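Sugar ABC transporter (Agrobacterium radiobacter, PDB 4RXT) probably serves as the extracytoplasmic sugar-binding component of an ABC transporter, and holds arabinopyranose in the cleft between its two lobes. Local coordinates at residues P63-S69 with V87-D93; K102-D108 with V269-T275. Residues are numbered along the deposited sequence.

Both contacts pair adjacent parallel strands of one six-strand sheet, and they meet along the junction of strands 89-92 and 103-106, where Ile89 O lies 2.9 Å from Lys102 N and Leu105 O 2.9 Å from Asp93 N, both probable hydrogen bonds; their centres are 12 Å apart. Contact 1 is interior: 11 of its 14 residues are buried, and isoleucine, valine and alanine dominate. Contact 2 adds an outermost strand, 272-274, with 4 residues buried and 5 exposed, and polar side chains and bridging waters supplement its backbone ladder. The sequence distances differ as sharply: 17 residues separate the segments of contact 1, 160 those of contact 2.

Contact 1: P63-S69 with V87-D93. With ARA (alpha-L-arabinopyranose), chain B.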
ATOM      1  N   PRO A  63      11.490  -5.323  23.820  1.00 20.24           N
ATOM      2  CA  PRO A  63      10.043  -5.512  23.866  1.00 16.20           C
ATOM      3  C   PRO A  63       9.673  -6.983  23.689  1.00 15.30           C
ATOM      4  O   PRO A  63      10.535  -7.797  23.324  1.00 17.63           O
ATOM      5  CB  PRO A  63       9.572  -4.709  22.645  1.00 16.44           C
ATOM      6  CG  PRO A  63      10.683  -4.873  21.648  1.00 18.72           C
ATOM      7  CD  PRO A  63      11.938  -4.806  22.506  1.00 16.87           C
ATOM      8  N   ALA A  64       8.412  -7.332  23.908  1.00 16.32           N
ATOM      9  CA  ALA A  64       7.985  -8.741  23.755  1.00 15.69           C
ATOM     10  C   ALA A  64       7.914  -9.207  22.312  1.00 15.46           C
ATOM     11  O   ALA A  64       8.063 -10.401  22.001  1.00 17.62           O
ATOM     12  CB  ALA A  64       6.632  -8.958  24.426  1.00 19.10           C
ATOM     13  N   ALA A  65       7.613  -8.255  21.433  1.00 16.37           N
ATOM     14  CA  ALA A  65       7.546  -8.523  20.018  1.00 15.04           C
ATOM     15  C   ALA A  65       7.532  -7.169  19.294  1.00 11.45           C
ATOM     16  O   ALA A  65       7.346  -6.134  19.939  1.00 14.03           O
ATOM     17  CB  ALA A  65       6.308  -9.336  19.694  1.00 16.19           C
ATOM     18  N   ILE A  66       7.714  -7.202  17.985  1.00 14.61           N
ATOM     19  CA  ILE A  66       7.634  -6.019  17.143  1.00 13.64           C
ATOM     20  C   ILE A  66       6.821  -6.333  15.894  1.00 14.94           C
ATOM     21  O   ILE A  66       6.988  -7.410  15.287  1.00 14.81           O
ATOM     22  CB  ILE A  66       9.058  -5.513  16.716  1.00 15.09           C
ATOM     23  CG1 ILE A  66       9.824  -4.950  17.925  1.00 17.26           C
ATOM     24  CG2 ILE A  66       8.972  -4.468  15.594  1.00 16.86           C
ATOM     25  CD1 ILE A  66      11.326  -4.863  17.717  1.00 17.80           C
ATOM     26  N   VAL A  67       5.949  -5.391  15.539  1.00 12.03           N
ATOM     27  CA  VAL A  67       5.243  -5.411  14.259  1.00 14.73           C
ATOM     28  C   VAL A  67       5.875  -4.362  13.371  1.00 11.93           C
ATOM     29  O   VAL A  67       6.072  -3.228  13.782  1.00 12.87           O
ATOM     30  CB  VAL A  67       3.731  -5.120  14.399  1.00 13.66           C
ATOM     31  CG1 VAL A  67       3.036  -5.090  13.029  1.00 13.68           C
ATOM     32  CG2 VAL A  67       3.087  -6.152  15.313  1.00 13.17           C
ATOM     33  N   ILE A  68       6.217  -4.735  12.149  1.00 11.01           N
ATOM     34  CA  ILE A  68       6.832  -3.802  11.214  1.00 13.64           C
ATOM     35  C   ILE A  68       6.296  -3.946   9.796  1.00 12.79           C
ATOM     36  O   ILE A  68       6.042  -5.061   9.334  1.00 12.57           O
ATOM     37  CB  ILE A  68       8.383  -3.922  11.218  1.00 12.60           C
ATOM     38  CG1 ILE A  68       9.069  -2.898  10.320  1.00 12.77           C
ATOM     39  CG2 ILE A  68       8.858  -5.341  10.872  1.00 12.07           C
ATOM     40  CD1 ILE A  68      10.538  -2.693  10.598  1.00 14.25           C
ATOM     41  N   SER A  69       6.159  -2.792   9.127  1.00 11.49           N
ATOM     42  CA  SER A  69       5.935  -2.727   7.667  1.00 10.96           C
ATOM     43  C   SER A  69       7.257  -2.326   7.017  1.00 13.95           C
ATOM     44  O   SER A  69       7.538  -1.167   6.910  1.00 12.91           O
ATOM     45  CB  SER A  69       4.828  -1.716   7.304  1.00 12.25           C
ATOM     46  OG  SER A  69       5.223  -0.430   7.710  1.00 13.52           O
ATOM     47  N   VAL A  87      14.154 -10.636  19.397  1.00 15.62           N
ATOM     48  CA  VAL A  87      12.739 -10.253  19.488  1.00 15.73           C
ATOM     49  C   VAL A  87      11.946 -10.895  18.332  1.00 21.06           C
ATOM     50  O   VAL A  87      12.381 -10.817  17.189  1.00 17.90           O
ATOM     51  CB  VAL A  87      12.598  -8.704  19.375  1.00 18.97           C
ATOM     52  CG1 VAL A  87      11.147  -8.258  19.490  1.00 18.13           C
ATOM     53  CG2 VAL A  87      13.421  -7.995  20.449  1.00 23.43           C
ATOM     54  N   PRO A  88      10.793 -11.533  18.607  1.00 15.58           N
ATOM     55  CA  PRO A  88       9.983 -11.990  17.464  1.00 15.35           C
ATOM     56  C   PRO A  88       9.393 -10.835  16.669  1.00 13.05           C
ATOM     57  O   PRO A  88       8.857  -9.870  17.256  1.00 16.69           O
ATOM     58  CB  PRO A  88       8.853 -12.813  18.082  1.00 16.11           C
ATOM     59  CG  PRO A  88       8.879 -12.505  19.506  1.00 21.46           C
ATOM     60  CD  PRO A  88      10.167 -11.849  19.891  1.00 17.16           C
ATOM     61  N   ILE A  89       9.441 -11.004  15.349  1.00 13.88           N
ATOM     62  CA  ILE A  89       9.071  -9.951  14.397  1.00 14.58           C
ATOM     63  C   ILE A  89       7.905 -10.442  13.581  1.00 14.71           C
ATOM     64  O   ILE A  89       7.934 -11.515  13.008  1.00 15.46           O
ATOM     65  CB  ILE A  89      10.236  -9.563  13.453  1.00 15.07           C
ATOM     66  CG1 ILE A  89      11.555  -9.371  14.237  1.00 16.14           C
ATOM     67  CG2 ILE A  89       9.871  -8.353  12.579  1.00 17.23           C
ATOM     68  CD1 ILE A  89      11.530  -8.243  15.241  1.00 20.75           C
ATOM     69  N   ILE A  90       6.842  -9.641  13.583  1.00 12.59           N
ATOM     70  CA  ILE A  90       5.655  -9.887  12.790  0.50 12.50           C
ATOM     71  C   ILE A  90       5.651  -8.825  11.687  1.00 12.69           C
ATOM     72  O   ILE A  90       5.754  -7.610  11.961  1.00 13.30           O
ATOM     73  CB  ILE A  90       4.377  -9.817  13.669  0.50 14.13           C
ATOM     74  CG1 ILE A  90       4.215 -11.096  14.535  0.50 14.73           C
ATOM     75  CG2 ILE A  90       3.145  -9.575  12.813  0.50 14.68           C
ATOM     76  CD1 ILE A  90       5.346 -11.353  15.532  0.50 12.91           C
ATOM     77  N   GLY A  91       5.539  -9.271  10.437  1.00 13.93           N
ATOM     78  CA  GLY A  91       5.503  -8.345   9.295  1.00 11.76           C
ATOM     79  C   GLY A  91       4.107  -8.022   8.817  1.00 12.19           C
ATOM     80  O   GLY A  91       3.183  -8.841   8.916  1.00 13.81           O
ATOM     81  N   ILE A  92       3.966  -6.794   8.313  1.00 12.33           N
ATOM     82  CA  ILE A  92       2.729  -6.387   7.642  1.00 12.60           C
ATOM     83  C   ILE A  92       3.037  -5.656   6.325  1.00 11.71           C
ATOM     84  O   ILE A  92       4.117  -5.060   6.145  1.00 15.03           O
ATOM     85  CB  ILE A  92       1.793  -5.544   8.544  1.00 14.47           C
ATOM     86  CG1 ILE A  92       2.448  -4.239   8.977  1.00 12.82           C
ATOM     87  CG2 ILE A  92       1.342  -6.360   9.749  1.00 14.52           C
ATOM     88  CD1 ILE A  92       1.455  -3.238   9.563  1.00 15.19           C
ATOM     89  N   ASP A  93       2.070  -5.730   5.409  1.00 12.20           N
ATOM     90  CA  ASP A  93       1.966  -4.827   4.239  1.00 11.72           C
ATOM     91  C   ASP A  93       2.924  -5.045   3.066  1.00 13.74           C
ATOM     92  O   ASP A  93       2.490  -4.939   1.928  1.00 13.62           O
ATOM     93  CB  ASP A  93       1.940  -3.349   4.684  1.00 11.68           C
ATOM     94  CG  ASP A  93       1.781  -2.390   3.508  1.00 14.61           C
ATOM     95  OD1 ASP A  93       0.619  -2.175   3.091  1.00 15.11           O
ATOM     96  OD2 ASP A  93       2.817  -1.905   2.996  1.00 14.27           O
TER
HETATM   97  C1  ARA B 401      -0.012   1.599   0.584  1.00 14.51           C
HETATM   98  C2  ARA B 401       0.995   0.438   0.472  1.00 21.84           C
HETATM   99  C3  ARA B 401       2.228   0.759   1.300  1.00 26.15           C
HETATM  100  C4  ARA B 401       2.802   2.142   0.949  1.00 25.71           C
HETATM  101  C5  ARA B 401       1.846   2.945   0.171  1.00 17.84           C
HETATM  102  O1  ARA B 401      -0.645   1.271  -0.647  1.00 15.13           O
HETATM  103  O2  ARA B 401       0.420  -0.786   0.967  1.00 15.75           O
HETATM  104  O3  ARA B 401       3.165  -0.321   1.146  1.00 21.89           O
HETATM  105  O4  ARA B 401       3.885   2.078   0.019  1.00 34.06           O
HETATM  106  O5  ARA B 401       0.492   2.927   0.653  1.00 22.23           O
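Apolar packing covers both faces of this strand pair. On one, Ile68 CG2 meets Ile89 CG2 at 3.6 Å, Ile66 CB lies 4.0 Å from Ile89 CD1, and Ile66 CD1 reaches Val87 CG1 at 3.8 Å; Leu55 and Val59 of helix 48-60 cover Ile66 there. On the other, Val67 CG1 contacts Ile92 CG2 at 3.9 Å and Val67 CG2 contacts Ile90 CB at 4.2 Å. Gly91, opposite Ile68, adds no side chain. Between the faces runs a parallel ladder, its strand axes 4.8 Å apart at 23°. Ile66 N donates to Pro88 O (3.0 Å) and Ile90 N to Ile66 O (2.8 Å); Ile68 N then donates to Ile90 O and Ile92 N to Ile68 O, both 2.9 Å. Segment 63-69 thus bonds to 87-93 through Ile66 and Ile68, and the backbone of Val67 turns the other way, to Pro8 and Ile10. At the polar C-terminal edge, Asp93 receives ARA O2 on OD1 and ARA O3 on OD2, each at 2.5 Å, while Tyr18 also bonds OD1. Strand 66-68, helix 77-84 and strand 89-92 form a beta-alpha-beta unit, and ligand binding at the C-terminal ends of parallel strands is characteristic of periplasmic binding protein lobes.

Contact 2: K102-D108 with V269-T275; sequences KSFLTTD and VEANVDT
Ser103 OG (chi1 t) donates to Glu270 O at 2.6 Å. Val273 N donates to Phe104 O (2.9 Å), Thr106 N to Val273 O (3.0 Å) and Thr275 N to Thr106 O (3.0 Å); Phe104 N to Ala271 O, 2.9 Å, is weak (127°). In parallel register, Phe104 pairs with Asn272, Leu105 with Val273 and Thr106 with Asp274; the extended strands' axes lie 4.8 Å apart at 10°. One water joins Phe104 O (3.1 Å) to Asn272 OD1 (2.8 Å), another Thr107 OG1 to Thr275 OG1 (2.7 Å each), a third Asp108 N (3.0 Å) to Asp274 OD1 (2.7 Å), which also accepts Gly276 N. Thr107 OG1 also bonds sugar-binding Gln247; Asp108 OD1 N-caps through Gln111 N. Leu105 (m, chi2 88°) sets CG 4.0 Å from CB of Val273 (t). After 160 residues, including five strands of the other lobe's sheet, the chain adds edge strand 272-274, consistent with the two-lobed periplasmic-binding-protein fold; 103-106 lies between it and 89-92, helix 249-264 touching Leu105 and Val273.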
ATOM      1  N   LYS A 102       7.780 -14.258  12.073  1.00 14.27           N
ATOM      2  CA  LYS A 102       6.920 -15.274  12.692  1.00 18.56           C
ATOM      3  C   LYS A 102       5.552 -15.363  12.055  1.00 16.38           C
ATOM      4  O   LYS A 102       4.863 -16.385  12.124  1.00 20.36           O
ATOM      5  CB  LYS A 102       6.764 -15.022  14.201  1.00 18.51           C
ATOM      6  CG  LYS A 102       8.072 -15.075  14.972  1.00 27.19           C
ATOM      7  CD  LYS A 102       8.788 -16.390  14.729  1.00 27.30           C
ATOM      8  CE  LYS A 102       9.948 -16.596  15.693  1.00 39.39           C
ATOM      9  NZ  LYS A 102      10.759 -17.801  15.359  1.00 42.83           N
ATOM     10  N   SER A 103       5.137 -14.251  11.480  1.00 16.14           N
ATOM     11  CA  SER A 103       3.882 -14.189  10.726  1.00 17.03           C
ATOM     12  C   SER A 103       3.942 -12.983   9.836  1.00 15.79           C
ATOM     13  O   SER A 103       4.757 -12.073  10.064  1.00 15.33           O
ATOM     14  CB  SER A 103       2.657 -14.110  11.652  1.00 19.91           C
ATOM     15  OG  SER A 103       1.426 -14.224  10.953  1.00 19.44           O
ATOM     16  N   PHE A 104       3.082 -12.979   8.831  1.00 14.39           N
ATOM     17  CA  PHE A 104       3.018 -11.887   7.878  1.00 15.39           C
ATOM     18  C   PHE A 104       1.569 -11.653   7.450  1.00 17.09           C
ATOM     19  O   PHE A 104       0.906 -12.578   6.971  1.00 21.91           O
ATOM     20  CB  PHE A 104       3.905 -12.147   6.643  1.00 15.26           C
ATOM     21  CG  PHE A 104       4.526 -10.896   6.103  1.00 15.14           C
ATOM     22  CD1 PHE A 104       3.768 -10.002   5.355  1.00 18.42           C
ATOM     23  CD2 PHE A 104       5.852 -10.549   6.435  1.00 18.21           C
ATOM     24  CE1 PHE A 104       4.335  -8.839   4.894  1.00 18.87           C
ATOM     25  CE2 PHE A 104       6.400  -9.355   5.997  1.00 19.07           C
ATOM     26  CZ  PHE A 104       5.640  -8.508   5.215  1.00 18.41           C
ATOM     27  N   LEU A 105       1.102 -10.417   7.605  1.00 14.14           N
ATOM     28  CA  LEU A 105      -0.287 -10.052   7.268  1.00 14.64           C
ATOM     29  C   LEU A 105      -0.227  -8.989   6.176  1.00 15.20           C
ATOM     30  O   LEU A 105       0.413  -7.934   6.339  1.00 15.57           O
ATOM     31  CB  LEU A 105      -1.021  -9.502   8.485  1.00 15.77           C
ATOM     32  CG  LEU A 105      -1.206 -10.412   9.695  1.00 16.21           C
ATOM     33  CD1 LEU A 105      -0.019 -10.315  10.646  1.00 18.12           C
ATOM     34  CD2 LEU A 105      -2.506 -10.051  10.398  1.00 24.36           C
ATOM     35  N   THR A 106      -0.837  -9.282   5.044  1.00 17.04           N
ATOM     36  CA  THR A 106      -0.652  -8.454   3.848  1.00 14.46           C
ATOM     37  C   THR A 106      -1.720  -8.675   2.788  1.00 13.13           C
ATOM     38  O   THR A 106      -2.304  -9.754   2.701  1.00 13.43           O
ATOM     39  CB  THR A 106       0.756  -8.698   3.230  1.00 15.98           C
ATOM     40  OG1 THR A 106       0.980  -7.806   2.132  1.00 17.86           O
ATOM     41  CG2 THR A 106       0.926 -10.136   2.753  1.00 15.53           C
ATOM     42  N   THR A 107      -1.951  -7.640   1.980  1.00 11.84           N
ATOM     43  CA  THR A 107      -2.588  -7.840   0.696  1.00 15.43           C
ATOM     44  C   THR A 107      -1.718  -8.802  -0.157  1.00 15.52           C
ATOM     45  O   THR A 107      -0.488  -8.813  -0.049  1.00 16.22           O
ATOM     46  CB  THR A 107      -2.710  -6.480  -0.021  1.00 13.11           C
ATOM     47  OG1 THR A 107      -3.386  -5.576   0.867  1.00 14.30           O
ATOM     48  CG2 THR A 107      -3.443  -6.571  -1.388  1.00 17.05           C
ATOM     49  N   ASP A 108      -2.363  -9.577  -1.026  1.00 15.82           N
ATOM     50  CA  ASP A 108      -1.683 -10.271  -2.117  1.00 17.42           C
ATOM     51  C   ASP A 108      -1.427  -9.184  -3.176  1.00 15.47           C
ATOM     52  O   ASP A 108      -2.267  -8.847  -3.985  1.00 15.59           O
ATOM     53  CB  ASP A 108      -2.554 -11.414  -2.646  1.00 18.22           C
ATOM     54  CG  ASP A 108      -1.924 -12.169  -3.823  1.00 18.19           C
ATOM     55  OD1 ASP A 108      -0.950 -11.662  -4.511  1.00 19.30           O
ATOM     56  OD2 ASP A 108      -2.461 -13.273  -4.090  1.00 24.75           O
ATOM     57  N   VAL A 269       0.986 -19.609  15.478  1.00 15.85           N
ATOM     58  CA  VAL A 269       0.184 -18.705  14.647  1.00 15.45           C
ATOM     59  C   VAL A 269       0.314 -19.088  13.186  1.00 16.04           C
ATOM     60  O   VAL A 269       1.249 -19.833  12.803  1.00 18.28           O
ATOM     61  CB  VAL A 269       0.612 -17.212  14.829  1.00 14.42           C
ATOM     62  CG1 VAL A 269       0.423 -16.767  16.294  1.00 21.24           C
ATOM     63  CG2 VAL A 269       2.006 -16.963  14.293  1.00 18.35           C
ATOM     64  N   GLU A 270      -0.613 -18.603  12.360  1.00 17.24           N
ATOM     65  CA  GLU A 270      -0.515 -18.771  10.911  1.00 17.66           C
ATOM     66  C   GLU A 270       0.637 -17.927  10.372  1.00 18.71           C
ATOM     67  O   GLU A 270       0.832 -16.783  10.760  1.00 21.95           O
ATOM     68  CB  GLU A 270      -1.856 -18.448  10.218  1.00 21.18           C
ATOM     69  CG  GLU A 270      -2.995 -19.342  10.689  1.00 25.19           C
ATOM     70  CD  GLU A 270      -4.233 -19.219   9.862  1.00 46.04           C
ATOM     71  OE1 GLU A 270      -4.223 -19.823   8.791  1.00 50.41           O
ATOM     72  OE2 GLU A 270      -5.205 -18.552  10.292  1.00 45.17           O
ATOM     73  N   ALA A 271       1.396 -18.528   9.468  1.00 16.27           N
ATOM     74  CA  ALA A 271       2.573 -17.911   8.871  1.00 19.32           C
ATOM     75  C   ALA A 271       2.200 -16.739   7.983  1.00 14.93           C
ATOM     76  O   ALA A 271       2.927 -15.748   7.912  1.00 18.78           O
ATOM     77  CB  ALA A 271       3.320 -18.935   8.038  1.00 21.60           C
ATOM     78  N   ASN A 272       1.059 -16.881   7.290  1.00 16.34           N
ATOM     79  CA  ASN A 272       0.636 -15.929   6.250  1.00 18.17           C
ATOM     80  C   ASN A 272      -0.874 -15.703   6.353  1.00 20.58           C
ATOM     81  O   ASN A 272      -1.630 -16.643   6.437  1.00 23.40           O
ATOM     82  CB  ASN A 272       1.035 -16.450   4.853  1.00 19.66           C
ATOM     83  CG  ASN A 272       2.551 -16.528   4.653  1.00 29.90           C
ATOM     84  OD1 ASN A 272       3.223 -15.513   4.409  1.00 32.59           O
ATOM     85  ND2 ASN A 272       3.097 -17.734   4.755  1.00 43.41           N
ATOM     86  N   VAL A 273      -1.283 -14.434   6.416  1.00 17.14           N
ATOM     87  CA  VAL A 273      -2.689 -14.020   6.415  1.00 17.74           C
ATOM     88  C   VAL A 273      -2.844 -13.038   5.253  1.00 15.85           C
ATOM     89  O   VAL A 273      -2.156 -12.016   5.200  1.00 19.42           O
ATOM     90  CB  VAL A 273      -3.146 -13.338   7.739  1.00 20.64           C
ATOM     91  CG1 VAL A 273      -4.558 -12.790   7.614  1.00 22.47           C
ATOM     92  CG2 VAL A 273      -3.064 -14.330   8.892  1.00 23.96           C
ATOM     93  N   ASP A 274      -3.745 -13.395   4.329  1.00 15.75           N
ATOM     94  CA  ASP A 274      -4.149 -12.562   3.209  1.00 16.59           C
ATOM     95  C   ASP A 274      -5.303 -11.693   3.628  1.00 17.72           C
ATOM     96  O   ASP A 274      -6.419 -12.169   3.853  1.00 19.80           O
ATOM     97  CB  ASP A 274      -4.518 -13.466   2.008  1.00 18.23           C
ATOM     98  CG  ASP A 274      -4.944 -12.699   0.771  1.00 25.10           C
ATOM     99  OD1 ASP A 274      -5.160 -11.485   0.867  1.00 21.83           O
ATOM    100  OD2 ASP A 274      -5.095 -13.341  -0.300  1.00 26.87           O
ATOM    101  N   THR A 275      -5.021 -10.404   3.731  1.00 15.61           N
ATOM    102  CA  THR A 275      -5.998  -9.446   4.270  1.00 14.10           C
ATOM    103  C   THR A 275      -6.964  -8.876   3.194  1.00 14.37           C
ATOM    104  O   THR A 275      -7.880  -8.091   3.511  1.00 16.66           O
ATOM    105  CB  THR A 275      -5.308  -8.326   5.090  1.00 16.12           C
ATOM    106  OG1 THR A 275      -4.250  -7.731   4.327  1.00 15.27           O
ATOM    107  CG2 THR A 275      -4.747  -8.866   6.401  1.00 17.91           C
TER
HETATM  108  O   HOH W   1       1.545 -13.362   4.035  1.00 27.48           O
HETATM  109  O   HOH W   2      -5.373  -5.991   2.574  1.00 15.10           O
HETATM  110  O   HOH W   3      -5.343  -9.569  -1.072  1.00 17.49           O